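Local coordinates for xylulokinase (Brucella ovis, PDB 5VM1), which probably catalyses the ATP-dependent phosphorylation of D-xylulose to D-xylulose 5-phosphate, as an FGGY-family carbohydrate kinase, at residues 273-279 and 391-395; 346-350 and 384-388; 396-402 and 421-426. All blocks are in the same frame, centred on the assembly; numbering follows the deposited sequence.

Contact 1 (273-279 and 391-395)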
# COMPACT_ATOMS: atom_id res chain seq x y z
N ASN A 273 -9.51 -9.96 -5.03
CA ASN A 273 -10.42 -11.07 -4.69
C ASN A 273 -11.89 -10.78 -5.03
O ASN A 273 -12.38 -9.66 -4.85
CB ASN A 273 -10.38 -11.43 -3.19
CG ASN A 273 -9.00 -11.78 -2.68
OD1 ASN A 273 -8.70 -11.55 -1.51
ND2 ASN A 273 -8.15 -12.34 -3.53
N GLY A 274 -12.60 -11.83 -5.44
CA GLY A 274 -14.04 -11.77 -5.65
C GLY A 274 -14.88 -11.90 -4.39
O GLY A 274 -16.10 -11.71 -4.44
N ALA A 275 -14.24 -12.23 -3.26
CA ALA A 275 -14.90 -12.31 -1.97
C ALA A 275 -13.93 -11.91 -0.88
O ALA A 275 -12.75 -11.65 -1.13
CB ALA A 275 -15.44 -13.73 -1.71
N TYR A 276 -14.46 -11.79 0.34
CA TYR A 276 -13.64 -11.52 1.52
C TYR A 276 -12.98 -12.82 1.96
O TYR A 276 -13.65 -13.78 2.33
CB TYR A 276 -14.51 -10.92 2.62
CG TYR A 276 -13.88 -10.89 3.99
CD1 TYR A 276 -12.73 -10.14 4.27
CD2 TYR A 276 -14.46 -11.61 5.03
CE1 TYR A 276 -12.20 -10.11 5.56
CE2 TYR A 276 -13.95 -11.60 6.27
CZ TYR A 276 -12.83 -10.87 6.55
OH TYR A 276 -12.39 -10.92 7.84
N GLN A 277 -11.65 -12.84 1.92
CA GLN A 277 -10.87 -14.07 2.08
C GLN A 277 -9.76 -13.86 3.11
O GLN A 277 -8.57 -13.82 2.77
CB GLN A 277 -10.30 -14.49 0.72
CG GLN A 277 -11.35 -14.51 -0.35
CD GLN A 277 -10.80 -14.89 -1.70
OE1 GLN A 277 -11.35 -14.52 -2.73
NE2 GLN A 277 -9.70 -15.63 -1.69
N PRO A 278 -10.12 -13.77 4.38
CA PRO A 278 -9.10 -13.51 5.40
C PRO A 278 -8.24 -14.72 5.70
O PRO A 278 -8.66 -15.88 5.59
CB PRO A 278 -9.93 -13.12 6.62
CG PRO A 278 -11.19 -13.92 6.46
CD PRO A 278 -11.46 -13.90 4.97
N LYS A 279 -7.04 -14.44 6.15
CA LYS A 279 -6.16 -15.49 6.62
C LYS A 279 -5.16 -14.85 7.59
O LYS A 279 -3.95 -14.90 7.34
CB LYS A 279 -5.43 -16.16 5.46
CG LYS A 279 -4.93 -17.58 5.75
CD LYS A 279 -6.09 -18.47 6.05
CE LYS A 279 -5.83 -19.92 5.73
NZ LYS A 279 -7.16 -20.60 5.66
N SER A 391 -3.26 -20.43 0.32
CA SER A 391 -3.99 -21.08 1.40
C SER A 391 -5.22 -20.28 1.79
O SER A 391 -6.01 -20.74 2.62
CB SER A 391 -3.10 -21.27 2.63
OG SER A 391 -2.90 -20.03 3.28
N ALA A 392 -5.39 -19.08 1.25
CA ALA A 392 -6.55 -18.26 1.57
C ALA A 392 -7.49 -18.12 0.37
O ALA A 392 -8.23 -17.13 0.28
CB ALA A 392 -6.10 -16.90 2.12
N GLY A 393 -7.46 -19.09 -0.54
CA GLY A 393 -8.44 -19.25 -1.61
C GLY A 393 -8.13 -18.55 -2.92
O GLY A 393 -9.02 -18.49 -3.80
N THR A 394 -6.91 -18.09 -3.12
CA THR A 394 -6.49 -17.29 -4.26
C THR A 394 -5.49 -18.11 -5.05
O THR A 394 -4.56 -18.68 -4.47
CB THR A 394 -5.89 -15.94 -3.78
OG1 THR A 394 -6.94 -15.03 -3.43
CG2 THR A 394 -4.98 -15.30 -4.81
N GLU A 395 -5.68 -18.20 -6.36
CA GLU A 395 -4.67 -18.78 -7.24
C GLU A 395 -4.15 -17.65 -8.13
O GLU A 395 -4.93 -16.98 -8.81
CB GLU A 395 -5.25 -19.94 -8.05
CG GLU A 395 -4.40 -20.55 -9.17
CD GLU A 395 -5.27 -21.40 -10.10
OE1 GLU A 395 -5.72 -22.48 -9.65
OE2 GLU A 395 -5.55 -20.98 -11.24

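Contact 2 (346-350 and 384-388)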
# COMPACT_ATOMS: atom_id res chain seq x y z
N ARG A 346 6.89 -10.26 8.35
CA ARG A 346 5.44 -10.23 8.51
C ARG A 346 4.82 -11.48 7.88
O ARG A 346 4.65 -12.49 8.58
CB ARG A 346 4.87 -8.92 7.93
CG ARG A 346 3.39 -8.71 8.24
CD ARG A 346 2.93 -7.25 8.13
NE ARG A 346 3.49 -6.44 9.21
CZ ARG A 346 3.19 -5.16 9.43
NH1 ARG A 346 3.77 -4.53 10.44
NH2 ARG A 346 2.29 -4.52 8.68
N THR A 347 4.52 -11.46 6.59
CA THR A 347 3.92 -12.63 5.94
C THR A 347 4.98 -13.68 5.65
O THR A 347 5.95 -13.39 4.95
CB THR A 347 3.22 -12.21 4.64
OG1 THR A 347 2.36 -11.09 4.89
CG2 THR A 347 2.47 -13.39 3.96
N PRO A 348 4.80 -14.94 6.11
CA PRO A 348 3.66 -15.53 6.82
C PRO A 348 3.84 -15.83 8.33
O PRO A 348 2.94 -16.44 8.91
CB PRO A 348 3.49 -16.85 6.09
CG PRO A 348 4.92 -17.26 5.85
CD PRO A 348 5.69 -15.98 5.58
N TYR A 349 4.91 -15.40 8.97
CA TYR A 349 5.20 -15.90 10.31
C TYR A 349 4.85 -14.89 11.39
O TYR A 349 4.70 -15.27 12.56
CB TYR A 349 6.69 -16.26 10.44
CG TYR A 349 7.23 -17.21 9.38
CD1 TYR A 349 6.80 -18.53 9.30
CD2 TYR A 349 8.14 -16.74 8.42
CE1 TYR A 349 7.29 -19.40 8.31
CE2 TYR A 349 8.63 -17.59 7.44
CZ TYR A 349 8.20 -18.92 7.38
OH TYR A 349 8.69 -19.76 6.39
N ASN A 350 4.73 -13.61 11.03
CA ASN A 350 4.53 -12.53 11.98
C ASN A 350 5.47 -12.71 13.18
O ASN A 350 5.06 -12.95 14.31
CB ASN A 350 3.07 -12.43 12.43
CG ASN A 350 2.82 -11.20 13.30
OD1 ASN A 350 3.51 -10.18 13.18
ND2 ASN A 350 1.84 -11.30 14.20
N ASP A 384 7.04 -17.58 -0.52
CA ASP A 384 6.34 -17.82 0.74
C ASP A 384 5.04 -17.02 0.80
O ASP A 384 4.02 -17.51 1.32
CB ASP A 384 7.24 -17.51 1.94
CG ASP A 384 8.03 -18.71 2.40
OD1 ASP A 384 7.65 -19.84 2.01
OD2 ASP A 384 8.99 -18.54 3.20
N ASN A 385 5.04 -15.80 0.29
CA ASN A 385 3.82 -15.00 0.30
C ASN A 385 2.76 -15.60 -0.63
O ASN A 385 1.59 -15.69 -0.25
CB ASN A 385 4.14 -13.56 -0.06
CG ASN A 385 4.56 -12.77 1.15
OD1 ASN A 385 3.87 -11.84 1.60
ND2 ASN A 385 5.66 -13.20 1.75
N LEU A 386 3.16 -16.01 -1.84
CA LEU A 386 2.21 -16.60 -2.77
C LEU A 386 1.58 -17.86 -2.18
O LEU A 386 0.38 -18.11 -2.38
CB LEU A 386 2.89 -16.89 -4.11
CG LEU A 386 2.08 -17.59 -5.22
CD1 LEU A 386 2.50 -17.12 -6.60
CD2 LEU A 386 2.19 -19.09 -5.16
N LEU A 387 2.37 -18.65 -1.46
CA LEU A 387 1.83 -19.85 -0.81
C LEU A 387 0.78 -19.50 0.24
O LEU A 387 -0.22 -20.21 0.39
CB LEU A 387 2.96 -20.70 -0.22
CG LEU A 387 3.91 -21.51 -1.13
CD1 LEU A 387 4.86 -22.39 -0.33
CD2 LEU A 387 3.22 -22.33 -2.20
N ALA A 388 1.00 -18.41 1.00
CA ALA A 388 0.03 -17.96 1.99
C ALA A 388 -1.28 -17.53 1.34
O ALA A 388 -2.37 -17.87 1.83
CB ALA A 388 0.60 -16.82 2.82

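Contact 3 (396-402 and 421-426)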
# COMPACT_ATOMS: atom_id res chain seq x y z
N ILE A 396 -2.86 -17.36 -8.04
CA ILE A 396 -2.24 -16.29 -8.81
C ILE A 396 -1.77 -16.85 -10.16
O ILE A 396 -0.87 -17.69 -10.21
CB ILE A 396 -1.10 -15.63 -8.04
CG1 ILE A 396 -1.67 -14.79 -6.89
CG2 ILE A 396 -0.23 -14.78 -8.94
CD1 ILE A 396 -0.61 -14.00 -6.12
N THR A 397 -2.40 -16.41 -11.25
CA THR A 397 -2.04 -16.92 -12.57
C THR A 397 -0.96 -16.06 -13.22
O THR A 397 0.13 -16.55 -13.55
CB THR A 397 -3.27 -16.97 -13.48
OG1 THR A 397 -3.89 -15.68 -13.54
CG2 THR A 397 -4.26 -18.01 -12.98
N SER A 398 -1.26 -14.78 -13.40
CA SER A 398 -0.32 -13.82 -13.95
C SER A 398 0.01 -12.77 -12.89
O SER A 398 -0.86 -12.33 -12.13
CB SER A 398 -0.90 -13.17 -15.21
OG SER A 398 -2.05 -12.40 -14.91
N LEU A 399 1.26 -12.35 -12.89
CA LEU A 399 1.80 -11.41 -11.93
C LEU A 399 2.43 -10.23 -12.67
O LEU A 399 3.10 -10.41 -13.69
CB LEU A 399 2.83 -12.13 -11.04
CG LEU A 399 3.31 -11.39 -9.80
CD1 LEU A 399 2.16 -10.92 -8.92
CD2 LEU A 399 4.26 -12.27 -9.04
N THR A 400 2.19 -9.02 -12.17
CA THR A 400 2.74 -7.79 -12.74
C THR A 400 3.68 -7.13 -11.73
O THR A 400 3.33 -7.02 -10.56
CB THR A 400 1.62 -6.86 -13.09
OG1 THR A 400 0.67 -7.58 -13.89
CG2 THR A 400 2.14 -5.67 -13.86
N ALA A 401 4.86 -6.68 -12.19
CA ALA A 401 5.92 -6.20 -11.29
C ALA A 401 6.13 -4.69 -11.40
O ALA A 401 6.28 -4.15 -12.50
CB ALA A 401 7.24 -6.91 -11.55
N VAL A 402 6.16 -4.01 -10.24
CA VAL A 402 6.45 -2.59 -10.13
C VAL A 402 7.40 -2.35 -8.96
O VAL A 402 7.77 -3.28 -8.24
CB VAL A 402 5.18 -1.73 -9.97
CG1 VAL A 402 4.26 -1.98 -11.15
CG2 VAL A 402 4.50 -1.97 -8.59
N VAL A 421 5.62 -18.43 -12.53
CA VAL A 421 4.63 -17.61 -13.24
C VAL A 421 5.38 -16.58 -14.08
O VAL A 421 6.45 -16.11 -13.67
CB VAL A 421 3.61 -16.93 -12.31
CG1 VAL A 421 3.07 -17.88 -11.26
CG2 VAL A 421 4.20 -15.71 -11.65
N PRO A 422 4.90 -16.26 -15.28
CA PRO A 422 5.44 -15.11 -16.02
C PRO A 422 5.18 -13.79 -15.31
O PRO A 422 4.16 -13.63 -14.64
CB PRO A 422 4.69 -15.16 -17.36
CG PRO A 422 3.44 -15.92 -17.04
CD PRO A 422 3.84 -16.95 -16.02
N ILE A 423 6.09 -12.83 -15.48
CA ILE A 423 5.96 -11.50 -14.87
C ILE A 423 5.91 -10.46 -15.98
O ILE A 423 6.86 -10.33 -16.76
CB ILE A 423 7.14 -11.17 -13.92
CG1 ILE A 423 7.34 -12.25 -12.87
CG2 ILE A 423 6.90 -9.82 -13.27
CD1 ILE A 423 8.26 -11.79 -11.77
N ALA A 424 4.84 -9.65 -15.97
CA ALA A 424 4.65 -8.59 -16.96
C ALA A 424 5.25 -7.29 -16.45
O ALA A 424 4.94 -6.84 -15.34
CB ALA A 424 3.17 -8.39 -17.26
N LEU A 425 6.11 -6.70 -17.26
CA LEU A 425 6.74 -5.43 -16.95
C LEU A 425 6.06 -4.33 -17.75
O LEU A 425 6.00 -4.42 -19.00
CB LEU A 425 8.23 -5.52 -17.28
CG LEU A 425 9.13 -4.42 -16.76
CD1 LEU A 425 8.89 -4.24 -15.27
CD2 LEU A 425 10.54 -4.85 -17.04
N PRO A 426 5.46 -3.33 -17.12
CA PRO A 426 4.67 -2.34 -17.86
C PRO A 426 5.50 -1.42 -18.74
O PRO A 426 6.70 -1.23 -18.56
CB PRO A 426 3.98 -1.54 -16.75
CG PRO A 426 4.01 -2.40 -15.59
CD PRO A 426 5.24 -3.23 -15.67

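Contact 1 (273-279 and 391-395)
Q277 reaches across to loop 391-395 with an extended side chain and holds it through its amide nitrogen. NE2 donates to A392 O over 2.9 Å; the carbonyl oxygen lies close to the plane of the Q277 amide and is met on a lone pair in the carbonyl plane, at a C=O...N angle of 140°. The same NE2 makes a weak bond to T394 OG1 (3.3 Å), the two side chains crossing at about a right angle. N273 approaches this hydroxyl as well, also crosswise, with its ND2 3.0 Å from T394 OG1. K279 packs CB on A392 CB at 3.5 Å; a first torsion of -157° and a bend at chi2 then carry NZ to a weak bond with S391 O (3.3 Å). Q297, on the neighbouring strand 295-301, ties the site together: its OE1 bonds to both N273 ND2 and T394 OG1, and its NE2 to the carbonyl oxygens of Q277 and A392. A392 O thus accepts from two amides, so the carbonyl of a buried residue is satisfied where the loop after strand 267-273 meets the loop that follows helix 367-390, and the K279–A392 packing lies beside this polar cluster.

Contact 2 (346-350 and 384-388)
The Y349 ring and the D384 carboxylate stand almost perpendicular, their planes 88° apart, and meet where Y349 OH lies 3.4 Å from D384 OD2. One face of the ring is taken by its chain neighbour P348, whose CG sits over the ring centre, 3.8 Å above the plane; Y484 of helix 470-488 also stacks with Y349. The contact belongs to the C-terminal, actin-like ATPase domain of the FGGY kinases, where the loop between strands 337-339 and 357-359 lies against helix 367-390. D384 OD1 is hydrogen-bonded to Y477 OH, so the carboxylate joins this helix to helix 470-488. A cis peptide bond links T347 to P348, and both of these side chains are directed at the helix. P348 places CB 4.4 Å from A388 CB. With OG1 of T347 beside the backbone N (chi1 -50°), the methyl is anti to that N, which brings CG2 to 4.1 Å from A388 CB and 3.2 Å from N385 OD1; OG1 turns instead to A283 O and V300 N. N385 ND2 bonds to A381 O within the helix and, more weakly, gives a bent bond to T347 O, 3.2 Å long with an N-H...O angle of 134°.

Contact 3 (396-402 and 421-426)
L399 and A424 are joined through the backbone, with A424 N donating to L399 O over 3.0 Å in a nearly straight bond. Two residues on, A401 N returns a bond to A424 O (3.2 Å), so T400 and A424 pair in parallel register, as do L399 and I423. The short strand segments are twisted against each other, their directions differing by 43°. Packing is closest on the buried side. There, with CG1 of I423 beside the backbone N (chi1 -53°), CG2 stands anti to that N and meets A401 CB at 3.4 Å; L412 of helix 409-419 lies on A401, I415 and A416 on I423, and L419 on L399. L399 CB also touches V421 CG2 at 3.9 Å, extending the apolar layer toward the start of the strand. The other face, bearing T400 and A424, is partly exposed, and its side chains meet at longer range, T400 CG2 lying 4.1 Å from P426 CG, the two set slantwise. The entry to 399-402 is looser still: T397 and S398 are poorly ordered, T397 points its side chain away, and T397 O lies 3.7 Å from V421 CB. At its far edge strand 399-402 bonds to strand 259-263, and 423-426 to 459-463. Parallel strands joined through a helix packed on their sheet form a beta-alpha-beta unit, here part of the actin-like ATPase core of the C-terminal FGGY domain.

Overall arrangement
Helix 367-390 and the chain that leaves it thread the three contacts together. Contact 2 uses the last turns of the helix, contact 1 the loop that follows and contact 3 the strand after that; contact 2 is nested within the chain loop closed by contact 1, and contact 3 opens only afterwards. The centres of contacts 1 and 2 are about 14 Å apart, while contact 3 lies about 19 Å from each. Contacts 2 and 3 touch where L386 CD1 packs 4.1 Å from I396 CB. Contacts 1 and 2 lie away from the predicted catalytic residues, whereas in contact 3 the side chain of V402 is about 11 Å from that of D243, the probable proton acceptor.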